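Local coordinates for protein nicotinamide riboside transporter PnuC (PDB 4QTN) that probably carries nicotinamide riboside, a form of vitamin B3, across the bacterial inner membrane as a homotrimeric permease, at residues Ile226-Thr229 with Lys230-Lys233; Val35-Pro38 with Asp39-Leu42; Arg129-Leu132 with Leu133-Ala137; Gly28-Ala31 with Val32-Val35. All coordinates share one frame; numbering follows the deposited sequence.

Contact 1: Ile226-Thr229 with Lys230-Lys233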
ATOM      1  N   ILE C 226       8.834  -7.137  -9.844  1.00 75.51           N
ATOM      2  CA  ILE C 226      10.016  -7.866  -9.311  1.00 75.80           C
ATOM      3  C   ILE C 226      10.439  -9.091 -10.161  1.00 76.90           C
ATOM      4  O   ILE C 226      11.593  -9.174 -10.594  1.00 80.97           O
ATOM      5  CB  ILE C 226       9.836  -8.288  -7.854  1.00 73.97           C
ATOM      6  CG1 ILE C 226      10.053  -7.111  -6.937  1.00 76.62           C
ATOM      7  CG2 ILE C 226      10.846  -9.338  -7.492  1.00 79.30           C
ATOM      8  CD1 ILE C 226       9.050  -7.048  -5.811  1.00 81.87           C
ATOM      9  N   ASN C 227       9.498 -10.008 -10.417  1.00 72.90           N
ATOM     10  CA  ASN C 227       9.795 -11.262 -11.118  1.00 75.47           C
ATOM     11  C   ASN C 227      10.159 -11.078 -12.551  1.00 78.77           C
ATOM     12  O   ASN C 227      11.079 -11.736 -13.051  1.00 85.95           O
ATOM     13  CB  ASN C 227       8.620 -12.213 -11.057  1.00 81.21           C
ATOM     14  CG  ASN C 227       9.012 -13.639 -11.413  1.00 91.20           C
ATOM     15  OD1 ASN C 227       9.782 -14.289 -10.679  1.00 97.24           O
ATOM     16  ND2 ASN C 227       8.486 -14.142 -12.535  1.00 87.96           N
ATOM     17  N   TRP C 228       9.386 -10.247 -13.249  1.00 78.90           N
ATOM     18  CA  TRP C 228       9.729  -9.845 -14.615  1.00 78.65           C
ATOM     19  C   TRP C 228      11.104  -9.179 -14.738  1.00 79.26           C
ATOM     20  O   TRP C 228      11.779  -9.350 -15.748  1.00 82.76           O
ATOM     21  CB  TRP C 228       8.633  -8.981 -15.234  1.00 75.71           C
ATOM     22  CG  TRP C 228       7.666  -9.789 -15.933  1.00 75.86           C
ATOM     23  CD1 TRP C 228       6.899 -10.769 -15.401  1.00 78.50           C
ATOM     24  CD2 TRP C 228       7.370  -9.756 -17.329  1.00 79.59           C
ATOM     25  NE1 TRP C 228       6.125 -11.356 -16.375  1.00 81.84           N
ATOM     26  CE2 TRP C 228       6.393 -10.750 -17.571  1.00 83.04           C
ATOM     27  CE3 TRP C 228       7.814  -8.973 -18.398  1.00 80.12           C
ATOM     28  CZ2 TRP C 228       5.857 -10.983 -18.841  1.00 84.86           C
ATOM     29  CZ3 TRP C 228       7.285  -9.215 -19.670  1.00 83.62           C
ATOM     30  CH2 TRP C 228       6.321 -10.210 -19.875  1.00 86.13           C
ATOM     31  N   THR C 229      11.548  -8.464 -13.709  1.00 76.38           N
ATOM     32  CA  THR C 229      12.941  -8.049 -13.693  1.00 80.50           C
ATOM     33  C   THR C 229      13.895  -9.248 -13.718  1.00 88.53           C
ATOM     34  O   THR C 229      14.775  -9.325 -14.583  1.00 95.69           O
ATOM     35  CB  THR C 229      13.269  -7.107 -12.540  1.00 73.76           C
ATOM     36  OG1 THR C 229      12.592  -5.880 -12.754  1.00 80.45           O
ATOM     37  CG2 THR C 229      14.747  -6.818 -12.509  1.00 70.66           C
ATOM     38  N   LYS C 230      13.711 -10.185 -12.788  1.00 93.91           N
ATOM     39  CA  LYS C 230      14.526 -11.409 -12.764  1.00 96.96           C
ATOM     40  C   LYS C 230      14.516 -12.084 -14.150  1.00 94.31           C
ATOM     41  O   LYS C 230      15.525 -12.643 -14.592  1.00102.21           O
ATOM     42  CB  LYS C 230      14.050 -12.380 -11.658  1.00 93.23           C
ATOM     43  CG  LYS C 230      14.421 -11.930 -10.234  1.00 97.93           C
ATOM     44  CD  LYS C 230      13.346 -12.306  -9.187  1.00103.62           C
ATOM     45  CE  LYS C 230      13.628 -13.638  -8.484  1.00110.80           C
ATOM     46  NZ  LYS C 230      14.172 -13.479  -7.099  1.00110.80           N
ATOM     47  N   LEU C 231      13.395 -11.949 -14.842  1.00 84.25           N
ATOM     48  CA  LEU C 231      13.158 -12.599 -16.112  1.00 82.86           C
ATOM     49  C   LEU C 231      13.936 -11.888 -17.215  1.00 84.73           C
ATOM     50  O   LEU C 231      14.581 -12.522 -18.050  1.00 90.57           O
ATOM     51  CB  LEU C 231      11.671 -12.510 -16.411  1.00 84.78           C
ATOM     52  CG  LEU C 231      10.748 -13.629 -16.882  1.00 84.49           C
ATOM     53  CD1 LEU C 231      11.119 -15.004 -16.360  1.00 87.23           C
ATOM     54  CD2 LEU C 231       9.351 -13.240 -16.431  1.00 81.56           C
ATOM     55  N   VAL C 232      13.856 -10.563 -17.226  1.00 85.07           N
ATOM     56  CA  VAL C 232      14.581  -9.758 -18.209  1.00 87.66           C
ATOM     57  C   VAL C 232      16.085 -10.026 -18.155  1.00 88.64           C
ATOM     58  O   VAL C 232      16.741 -10.010 -19.175  1.00 96.37           O
ATOM     59  CB  VAL C 232      14.295  -8.235 -18.038  1.00 89.06           C
ATOM     60  CG1 VAL C 232      15.475  -7.398 -18.501  1.00 81.29           C
ATOM     61  CG2 VAL C 232      13.035  -7.840 -18.796  1.00 90.19           C
ATOM     62  N   LYS C 233      16.622 -10.275 -16.961  1.00 84.82           N
ATOM     63  CA  LYS C 233      18.021 -10.644 -16.842  1.00 86.33           C
ATOM     64  C   LYS C 233      18.296 -12.024 -17.393  1.00 92.13           C
ATOM     65  O   LYS C 233      19.280 -12.217 -18.067  1.00102.71           O
ATOM     66  CB  LYS C 233      18.506 -10.551 -15.401  1.00 87.62           C
ATOM     67  CG  LYS C 233      19.244  -9.261 -15.076  1.00100.07           C
ATOM     68  CD  LYS C 233      19.516  -9.127 -13.576  1.00110.49           C
ATOM     69  CE  LYS C 233      19.224  -7.713 -13.066  1.00110.71           C
ATOM     70  NZ  LYS C 233      18.209  -7.707 -11.963  1.00101.56           N
TER

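Contact 2: Val35-Pro38 with Asp39-Leu42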
ATOM      1  N   VAL C  35     -18.372 -18.679  -0.187  1.00144.72           N
ATOM      2  CA  VAL C  35     -19.099 -19.516   0.781  1.00148.34           C
ATOM      3  C   VAL C  35     -19.872 -18.616   1.771  1.00149.51           C
ATOM      4  O   VAL C  35     -20.357 -19.068   2.787  1.00156.79           O
ATOM      5  CB  VAL C  35     -18.174 -20.549   1.506  1.00146.19           C
ATOM      6  CG1 VAL C  35     -19.004 -21.610   2.221  1.00148.85           C
ATOM      7  CG2 VAL C  35     -17.258 -21.232   0.506  1.00143.37           C
ATOM      8  N   PHE C  36     -19.999 -17.342   1.420  1.00144.42           N
ATOM      9  CA  PHE C  36     -20.860 -16.432   2.136  1.00148.44           C
ATOM     10  C   PHE C  36     -21.929 -15.916   1.207  1.00156.42           C
ATOM     11  O   PHE C  36     -23.036 -15.615   1.634  1.00168.66           O
ATOM     12  CB  PHE C  36     -20.059 -15.258   2.671  1.00143.38           C
ATOM     13  CG  PHE C  36     -19.526 -15.462   4.058  1.00140.59           C
ATOM     14  CD1 PHE C  36     -18.408 -16.261   4.279  1.00133.52           C
ATOM     15  CD2 PHE C  36     -20.115 -14.820   5.148  1.00143.18           C
ATOM     16  CE1 PHE C  36     -17.887 -16.416   5.558  1.00131.63           C
ATOM     17  CE2 PHE C  36     -19.605 -14.985   6.430  1.00142.57           C
ATOM     18  CZ  PHE C  36     -18.488 -15.782   6.633  1.00136.73           C
ATOM     19  N   ASN C  37     -21.590 -15.807  -0.072  1.00158.18           N
ATOM     20  CA  ASN C  37     -22.485 -15.212  -1.064  1.00168.24           C
ATOM     21  C   ASN C  37     -22.647 -16.079  -2.321  1.00170.79           C
ATOM     22  O   ASN C  37     -22.151 -15.716  -3.388  1.00173.36           O
ATOM     23  CB  ASN C  37     -21.978 -13.816  -1.458  1.00167.25           C
ATOM     24  CG  ASN C  37     -22.863 -12.696  -0.937  1.00173.54           C
ATOM     25  OD1 ASN C  37     -22.720 -11.546  -1.344  1.00175.27           O
ATOM     26  ND2 ASN C  37     -23.785 -13.029  -0.036  1.00177.48           N
ATOM     27  N   PRO C  38     -23.364 -17.220  -2.207  1.00174.28           N
ATOM     28  CA  PRO C  38     -23.437 -18.121  -3.362  1.00174.22           C
ATOM     29  C   PRO C  38     -24.136 -17.451  -4.548  1.00179.59           C
ATOM     30  O   PRO C  38     -23.871 -17.794  -5.709  1.00172.09           O
ATOM     31  CB  PRO C  38     -24.281 -19.301  -2.839  1.00177.92           C
ATOM     32  CG  PRO C  38     -24.343 -19.127  -1.351  1.00178.17           C
ATOM     33  CD  PRO C  38     -24.250 -17.658  -1.118  1.00177.52           C
ATOM     34  N   ASP C  39     -24.995 -16.479  -4.238  1.00191.06           N
ATOM     35  CA  ASP C  39     -25.811 -15.770  -5.226  1.00199.40           C
ATOM     36  C   ASP C  39     -24.993 -15.102  -6.343  1.00196.71           C
ATOM     37  O   ASP C  39     -25.298 -15.281  -7.523  1.00202.09           O
ATOM     38  CB  ASP C  39     -26.729 -14.746  -4.531  1.00206.55           C
ATOM     39  CG  ASP C  39     -26.049 -14.043  -3.345  1.00206.03           C
ATOM     40  OD1 ASP C  39     -25.047 -14.579  -2.809  1.00200.67           O
ATOM     41  OD2 ASP C  39     -26.527 -12.959  -2.946  1.00209.69           O
ATOM     42  N   SER C  40     -23.966 -14.332  -5.969  1.00189.72           N
ATOM     43  CA  SER C  40     -23.032 -13.761  -6.956  1.00182.70           C
ATOM     44  C   SER C  40     -21.885 -14.732  -7.257  1.00176.29           C
ATOM     45  O   SER C  40     -20.717 -14.477  -6.931  1.00173.70           O
ATOM     46  CB  SER C  40     -22.505 -12.388  -6.509  1.00177.92           C
ATOM     47  OG  SER C  40     -22.126 -12.394  -5.144  1.00174.94           O
ATOM     48  N   TRP C  41     -22.243 -15.859  -7.866  1.00175.30           N
ATOM     49  CA  TRP C  41     -21.285 -16.876  -8.265  1.00169.45           C
ATOM     50  C   TRP C  41     -20.444 -16.388  -9.441  1.00162.93           C
ATOM     51  O   TRP C  41     -19.323 -16.847  -9.638  1.00155.10           O
ATOM     52  CB  TRP C  41     -22.019 -18.161  -8.653  1.00174.36           C
ATOM     53  CG  TRP C  41     -22.800 -18.033  -9.943  1.00182.07           C
ATOM     54  CD1 TRP C  41     -24.010 -17.411 -10.116  1.00191.04           C
ATOM     55  CD2 TRP C  41     -22.409 -18.513 -11.233  1.00181.68           C
ATOM     56  NE1 TRP C  41     -24.396 -17.481 -11.435  1.00195.52           N
ATOM     57  CE2 TRP C  41     -23.436 -18.157 -12.142  1.00189.09           C
ATOM     58  CE3 TRP C  41     -21.298 -19.213 -11.710  1.00175.92           C
ATOM     59  CZ2 TRP C  41     -23.381 -18.482 -13.505  1.00188.73           C
ATOM     60  CZ3 TRP C  41     -21.247 -19.538 -13.069  1.00179.11           C
ATOM     61  CH2 TRP C  41     -22.283 -19.169 -13.947  1.00182.91           C
ATOM     62  N   LEU C  42     -20.996 -15.450 -10.213  1.00155.79           N
ATOM     63  CA  LEU C  42     -20.350 -14.970 -11.434  1.00153.32           C
ATOM     64  C   LEU C  42     -19.072 -14.248 -11.116  1.00146.60           C
ATOM     65  O   LEU C  42     -17.995 -14.674 -11.533  1.00142.05           O
ATOM     66  CB  LEU C  42     -21.278 -14.043 -12.228  1.00153.94           C
ATOM     67  CG  LEU C  42     -21.948 -14.556 -13.508  1.00156.66           C
ATOM     68  CD1 LEU C  42     -22.099 -13.406 -14.483  1.00155.70           C
ATOM     69  CD2 LEU C  42     -21.176 -15.697 -14.155  1.00154.19           C
TER

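Contact 3: Arg129-Leu132 with Leu133-Ala137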
ATOM      1  N   ARG C 129      14.449   6.451 -23.354  1.00103.98           N
ATOM      2  CA  ARG C 129      14.046   7.105 -24.586  1.00107.44           C
ATOM      3  C   ARG C 129      12.832   6.390 -25.138  1.00103.40           C
ATOM      4  O   ARG C 129      11.756   6.979 -25.247  1.00104.71           O
ATOM      5  CB  ARG C 129      15.189   7.101 -25.609  1.00116.73           C
ATOM      6  CG  ARG C 129      15.420   8.456 -26.268  1.00128.91           C
ATOM      7  CD  ARG C 129      16.213   8.355 -27.577  1.00139.74           C
ATOM      8  NE  ARG C 129      17.507   7.662 -27.435  1.00147.43           N
ATOM      9  CZ  ARG C 129      18.704   8.260 -27.445  1.00156.22           C
ATOM     10  NH1 ARG C 129      18.799   9.582 -27.566  1.00164.28           N
ATOM     11  NH2 ARG C 129      19.811   7.534 -27.331  1.00157.51           N
ATOM     12  N   GLN C 130      12.994   5.095 -25.413  1.00 99.73           N
ATOM     13  CA  GLN C 130      11.895   4.232 -25.849  1.00 97.90           C
ATOM     14  C   GLN C 130      10.621   4.430 -25.015  1.00 98.98           C
ATOM     15  O   GLN C 130       9.518   4.449 -25.557  1.00103.46           O
ATOM     16  CB  GLN C 130      12.317   2.774 -25.782  1.00 99.29           C
ATOM     17  CG  GLN C 130      13.627   2.457 -26.462  1.00102.79           C
ATOM     18  CD  GLN C 130      13.808   0.969 -26.656  1.00114.05           C
ATOM     19  OE1 GLN C 130      13.908   0.213 -25.691  1.00116.06           O
ATOM     20  NE2 GLN C 130      13.834   0.534 -27.912  1.00121.13           N
ATOM     21  N   TRP C 131      10.795   4.549 -23.694  1.00 96.22           N
ATOM     22  CA  TRP C 131       9.701   4.810 -22.753  1.00 95.35           C
ATOM     23  C   TRP C 131       9.061   6.172 -23.011  1.00101.08           C
ATOM     24  O   TRP C 131       7.851   6.254 -23.288  1.00103.00           O
ATOM     25  CB  TRP C 131      10.245   4.740 -21.306  1.00101.55           C
ATOM     26  CG  TRP C 131       9.189   4.823 -20.135  1.00 99.44           C
ATOM     27  CD1 TRP C 131       9.239   5.656 -19.042  1.00 98.37           C
ATOM     28  CD2 TRP C 131       8.032   3.993 -19.943  1.00 92.26           C
ATOM     29  NE1 TRP C 131       8.177   5.413 -18.214  1.00 92.22           N
ATOM     30  CE2 TRP C 131       7.423   4.400 -18.741  1.00 90.72           C
ATOM     31  CE3 TRP C 131       7.442   2.960 -20.682  1.00 95.54           C
ATOM     32  CZ2 TRP C 131       6.265   3.810 -18.263  1.00 91.58           C
ATOM     33  CZ3 TRP C 131       6.282   2.366 -20.189  1.00 92.26           C
ATOM     34  CH2 TRP C 131       5.714   2.791 -19.000  1.00 88.07           C
ATOM     35  N   LEU C 132       9.874   7.243 -22.936  1.00100.19           N
ATOM     36  CA  LEU C 132       9.361   8.618 -23.065  1.00 92.76           C
ATOM     37  C   LEU C 132       8.427   8.764 -24.274  1.00 92.25           C
ATOM     38  O   LEU C 132       7.454   9.506 -24.222  1.00 90.63           O
ATOM     39  CB  LEU C 132      10.502   9.642 -23.135  1.00 91.36           C
ATOM     40  CG  LEU C 132      10.070  11.085 -23.473  1.00 89.40           C
ATOM     41  CD1 LEU C 132       9.476  11.795 -22.260  1.00 87.97           C
ATOM     42  CD2 LEU C 132      11.207  11.891 -24.077  1.00 86.83           C
ATOM     43  N   LEU C 133       8.727   8.039 -25.344  1.00 91.16           N
ATOM     44  CA  LEU C 133       7.813   7.918 -26.458  1.00 98.60           C
ATOM     45  C   LEU C 133       6.467   7.352 -26.036  1.00107.92           C
ATOM     46  O   LEU C 133       5.438   7.982 -26.254  1.00122.45           O
ATOM     47  CB  LEU C 133       8.401   7.024 -27.511  1.00102.37           C
ATOM     48  CG  LEU C 133       8.943   7.721 -28.721  1.00105.64           C
ATOM     49  CD1 LEU C 133      10.084   8.628 -28.296  1.00104.62           C
ATOM     50  CD2 LEU C 133       9.389   6.676 -29.741  1.00108.34           C
ATOM     51  N   VAL C 134       6.477   6.146 -25.455  1.00107.36           N
ATOM     52  CA  VAL C 134       5.229   5.435 -25.109  1.00105.09           C
ATOM     53  C   VAL C 134       4.318   6.271 -24.195  1.00104.25           C
ATOM     54  O   VAL C 134       3.122   6.334 -24.421  1.00104.92           O
ATOM     55  CB  VAL C 134       5.495   4.040 -24.472  1.00103.81           C
ATOM     56  CG1 VAL C 134       4.188   3.371 -24.092  1.00109.74           C
ATOM     57  CG2 VAL C 134       6.256   3.145 -25.429  1.00101.81           C
ATOM     58  N   VAL C 135       4.900   6.912 -23.175  1.00100.45           N
ATOM     59  CA  VAL C 135       4.160   7.838 -22.293  1.00 99.92           C
ATOM     60  C   VAL C 135       3.440   8.922 -23.097  1.00102.26           C
ATOM     61  O   VAL C 135       2.262   9.207 -22.859  1.00109.22           O
ATOM     62  CB  VAL C 135       5.109   8.515 -21.262  1.00102.04           C
ATOM     63  CG1 VAL C 135       4.537   9.846 -20.762  1.00101.42           C
ATOM     64  CG2 VAL C 135       5.410   7.574 -20.103  1.00102.82           C
ATOM     65  N   ALA C 136       4.168   9.536 -24.033  1.00 95.96           N
ATOM     66  CA  ALA C 136       3.622  10.528 -24.953  1.00 92.95           C
ATOM     67  C   ALA C 136       2.505   9.947 -25.805  1.00 97.48           C
ATOM     68  O   ALA C 136       1.404  10.479 -25.841  1.00103.20           O
ATOM     69  CB  ALA C 136       4.722  11.061 -25.839  1.00 90.78           C
ATOM     70  N   ALA C 137       2.809   8.860 -26.506  1.00 97.50           N
ATOM     71  CA  ALA C 137       1.808   8.065 -27.205  1.00107.10           C
ATOM     72  C   ALA C 137       0.445   8.042 -26.485  1.00119.95           C
ATOM     73  O   ALA C 137      -0.593   8.291 -27.110  1.00139.32           O
ATOM     74  CB  ALA C 137       2.322   6.646 -27.424  1.00104.31           C
TER

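Contact 4: Gly28-Ala31 with Val32-Val35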
ATOM      1  N   GLY C  28      -8.162 -18.952  -1.589  1.00104.61           N
ATOM      2  CA  GLY C  28      -8.851 -19.134  -0.310  1.00105.01           C
ATOM      3  C   GLY C  28      -9.789 -17.992   0.064  1.00105.71           C
ATOM      4  O   GLY C  28     -10.974 -18.222   0.311  1.00110.41           O
ATOM      5  N   ILE C  29      -9.252 -16.769   0.132  1.00100.17           N
ATOM      6  CA  ILE C  29     -10.048 -15.583   0.484  1.00106.09           C
ATOM      7  C   ILE C  29     -11.202 -15.426  -0.498  1.00109.34           C
ATOM      8  O   ILE C  29     -12.287 -14.931  -0.153  1.00114.33           O
ATOM      9  CB  ILE C  29      -9.186 -14.291   0.470  1.00107.26           C
ATOM     10  CG1 ILE C  29      -7.940 -14.449   1.349  1.00109.03           C
ATOM     11  CG2 ILE C  29      -9.997 -13.078   0.910  1.00108.78           C
ATOM     12  CD1 ILE C  29      -8.235 -14.770   2.799  1.00114.65           C
ATOM     13  N   GLN C  30     -10.962 -15.869  -1.720  1.00108.77           N
ATOM     14  CA  GLN C  30     -11.955 -15.822  -2.763  1.00111.70           C
ATOM     15  C   GLN C  30     -13.019 -16.901  -2.528  1.00112.54           C
ATOM     16  O   GLN C  30     -14.217 -16.635  -2.662  1.00114.87           O
ATOM     17  CB  GLN C  30     -11.281 -15.991  -4.137  1.00111.78           C
ATOM     18  CG  GLN C  30     -11.915 -15.186  -5.260  1.00114.31           C
ATOM     19  CD  GLN C  30     -12.298 -13.779  -4.837  1.00116.04           C
ATOM     20  OE1 GLN C  30     -13.484 -13.438  -4.796  1.00122.86           O
ATOM     21  NE2 GLN C  30     -11.295 -12.951  -4.521  1.00109.25           N
ATOM     22  N   ALA C  31     -12.572 -18.104  -2.145  1.00110.23           N
ATOM     23  CA  ALA C  31     -13.481 -19.208  -1.795  1.00112.69           C
ATOM     24  C   ALA C  31     -14.304 -18.842  -0.592  1.00118.00           C
ATOM     25  O   ALA C  31     -15.522 -19.021  -0.584  1.00125.14           O
ATOM     26  CB  ALA C  31     -12.704 -20.484  -1.523  1.00107.11           C
ATOM     27  N   VAL C  32     -13.635 -18.315   0.430  1.00116.98           N
ATOM     28  CA  VAL C  32     -14.301 -17.950   1.670  1.00117.96           C
ATOM     29  C   VAL C  32     -15.323 -16.808   1.478  1.00123.02           C
ATOM     30  O   VAL C  32     -16.396 -16.846   2.069  1.00132.21           O
ATOM     31  CB  VAL C  32     -13.287 -17.657   2.798  1.00112.67           C
ATOM     32  CG1 VAL C  32     -13.965 -16.989   3.982  1.00115.55           C
ATOM     33  CG2 VAL C  32     -12.609 -18.947   3.231  1.00108.66           C
ATOM     34  N   VAL C  33     -15.017 -15.833   0.607  1.00119.43           N
ATOM     35  CA  VAL C  33     -16.004 -14.765   0.283  1.00121.95           C
ATOM     36  C   VAL C  33     -17.275 -15.288  -0.413  1.00125.65           C
ATOM     37  O   VAL C  33     -18.370 -14.757  -0.207  1.00127.74           O
ATOM     38  CB  VAL C  33     -15.376 -13.589  -0.509  1.00118.62           C
ATOM     39  CG1 VAL C  33     -16.133 -13.327  -1.805  1.00119.64           C
ATOM     40  CG2 VAL C  33     -15.339 -12.333   0.350  1.00120.09           C
ATOM     41  N   PHE C  34     -17.119 -16.355  -1.198  1.00127.92           N
ATOM     42  CA  PHE C  34     -18.231 -16.964  -1.937  1.00136.50           C
ATOM     43  C   PHE C  34     -19.043 -17.950  -1.080  1.00145.78           C
ATOM     44  O   PHE C  34     -20.263 -18.051  -1.230  1.00155.15           O
ATOM     45  CB  PHE C  34     -17.706 -17.653  -3.202  1.00133.65           C
ATOM     46  CG  PHE C  34     -18.582 -18.757  -3.711  1.00133.64           C
ATOM     47  CD1 PHE C  34     -18.423 -20.064  -3.245  1.00131.59           C
ATOM     48  CD2 PHE C  34     -19.538 -18.505  -4.686  1.00138.48           C
ATOM     49  CE1 PHE C  34     -19.222 -21.083  -3.721  1.00135.04           C
ATOM     50  CE2 PHE C  34     -20.343 -19.527  -5.169  1.00142.78           C
ATOM     51  CZ  PHE C  34     -20.188 -20.815  -4.683  1.00140.00           C
ATOM     52  N   VAL C  35     -18.372 -18.679  -0.187  1.00144.72           N
ATOM     53  CA  VAL C  35     -19.099 -19.516   0.781  1.00148.34           C
ATOM     54  C   VAL C  35     -19.872 -18.616   1.771  1.00149.51           C
ATOM     55  O   VAL C  35     -20.357 -19.068   2.787  1.00156.79           O
ATOM     56  CB  VAL C  35     -18.174 -20.549   1.506  1.00146.19           C
ATOM     57  CG1 VAL C  35     -19.004 -21.610   2.221  1.00148.85           C
ATOM     58  CG2 VAL C  35     -17.258 -21.232   0.506  1.00143.37           C
TER

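Contact 1: Ile226-Thr229 with Lys230-Lys233
Leu231 lays its CD2 methyl over one face of the Trp228 indole, where it forms a CH-pi contact 3.7 Å from the centroid of the five-membered ring and 13° off the ring normal. The methyl is offset toward the rim and is nearest CD1, with CD2 of Leu231 3.6 Å from CD1 of Trp228. The same methyl also lies 4.1 Å from ND2 of Asn227. With CG of Asn227 anti to the backbone N (chi1 -164°), its amide stands near the branch of Leu231 one turn on. Further round the helix, Thr229 and Lys233 run side by side in the same direction, CG2 of Thr229 being 3.6 Å from NZ of Lys233, while OG1 of Thr229 bonds back to the carbonyl of Tyr225. Beneath these side chains the ladder is helical; its shortest bond runs from N of Val232 to O of Trp228, 2.8 Å. Bound nicotinamide riboside lies about 8 Å from the Trp228 side chain. The indole is also tied outward: its NE1 bonds to Val57 O, and its ring meets Trp182 edge-to-face. ND2 of Asn227 bonds to Gly58 O. This end of helix 208-234 is thus joined to the end of helix 41-59, with Trp182 of helix 181-198 against the indole.

Contact 2: Val35-Pro38 with Asp39-Leu42
Asn37 meets Asp39 and Ser40 along the length of its side chain, in the short connection that leads from helix 17-34 into helix 41-59. Its CB lies 4.0 Å from OG of Ser40. At CG the amide begins; as modelled, its plane is 89° from the carboxylate of Asp39, whose exact position is doubtful. The OD1 branch ends 3.9 Å from OG of Ser40. The ND2 branch turns back instead, donating to O of Phe36 over 3.2 Å; ND2 lies above the carbonyl plane of Phe36, and the N-H...O angle is 146°. Although OD1 of Asp39 is 3.4 Å from ND2 of Asn37, the angle is too poor for a hydrogen bond. On the backbone, N of Ser40 makes a weak bond to O of Asn37 at 3.4 Å. Beyond Pro38, CB of Trp41 rests 3.5 Å from O of Pro38. Asn37 also packs on Thr158 of the second subunit, which sets one side of the bend against the trimer partner. This loop between consecutive membrane helices, probably on the periplasmic side, contains an inverse gamma turn centred on Ser40, with a weak bond from N of Trp41 to O of Asp39.

Contact 3: Arg129-Leu132 with Leu133-Ala137
Val135 points a methyl at the indole of Trp131 one turn earlier, and this pair is the compact part of the contact. CG2 of Val135 sits over one face of the ring, 4.2 Å from the centroid of its five-membered ring and 19° off the normal, a CH-pi contact offset toward the rim. The torsions bring them together: CG of Trp131 is anti to its backbone N (chi1 -173°), while CG2 of Val135 lies beside its own backbone N and so faces back along the helix. Val134 approaches the indole obliquely from the residue before, its CB 4.4 Å from CE3 of Trp131. Underneath, N of Val135 bonds to O of Trp131 at 3.0 Å, and N of Leu133 to O of Arg129 at 3.2 Å. The bond from N of Val134 to O of Gln130 is weak at 3.5 Å.

The other flank is much looser. Arg129 and Gln130 leave the backbone away from the following turn, and Leu133 is an exposed apolar residue; a bound octyl glucoside lies about 6 Å from the Arg129 side chain. OE1 of Gln130 folds back to accept from the backbone N of Thr127.

The tight flank faces the third subunit. NE1 of Trp131 bonds to Val21 O of that subunit, the indole packs on its Met25, Val135 on its Gly28 and Leu132 on its Leu24: a helix-helix interface of the homotrimer, near the cytoplasmic start of helix 128-147.

Contact 4: Gly28-Ala31 with Val32-Val35
Val33 lies alongside Gln30 on the last turns of the membrane-spanning helix 17-34, both side chains pointing the same way, with CG1 of Val33 4.0 Å from OE1 of Gln30. A bend at chi2 of Gln30 (42°) brings the amide end back toward the valine. Carbonyl oxygens are the other close partners: CB of Val32 sits 3.4 Å from O of Gly28, and CB of Val33 the same distance from O of Ile29.

The backbone ladder holds these positions. N of Val32 reaches O of Gly28 and N of Val33 reaches O of Ile29. Near the end the pattern branches: O of Ala31 accepts a bond of 2.9 Å from N of Val35 and a weak one from N of Phe34, whose main partner is O of Gln30. Val35 then leaves helical backbone angles.

Outside this shell the helix is wedged between neighbours. Gln30 packs on Ala47, Val48 and Ile51 of helix 41-59 and on Pro209 of helix 208-234, where Ile29 meets Leu212 and Met216. Other side chains, and Ile29 again, meet the second subunit: Ile29 and Val33 press on its Val166 and Val162, Val32 on its Thr142. At the end of the helix, CG of Phe34 is anti to its backbone N (chi1 155°), and the ring turns its edge to the shared carbonyl, with CD1 of Phe34 4.1 Å from O of Ala31.

How the contacts relate
From the N terminus, contact 4 comes first, on the last turns of helix 17-34, and contact 2 follows at once: they share Val35, and CB of Trp41 lies 4.1 Å from CE2 of Phe34, packing the start of helix 41-59 against the end of its predecessor. Contact 3 follows on helix 128-147, and contact 1 comes last, on helix 208-234. None closes a long loop, and none nests in or crosses another. Contacts 2 and 3 lie on opposite sides of the chain's centre, about 43 Å apart between centres. Contacts 4 and 2 touch the second subunit and contact 3 the third, joining helices 17-34 and 128-147 between subunits.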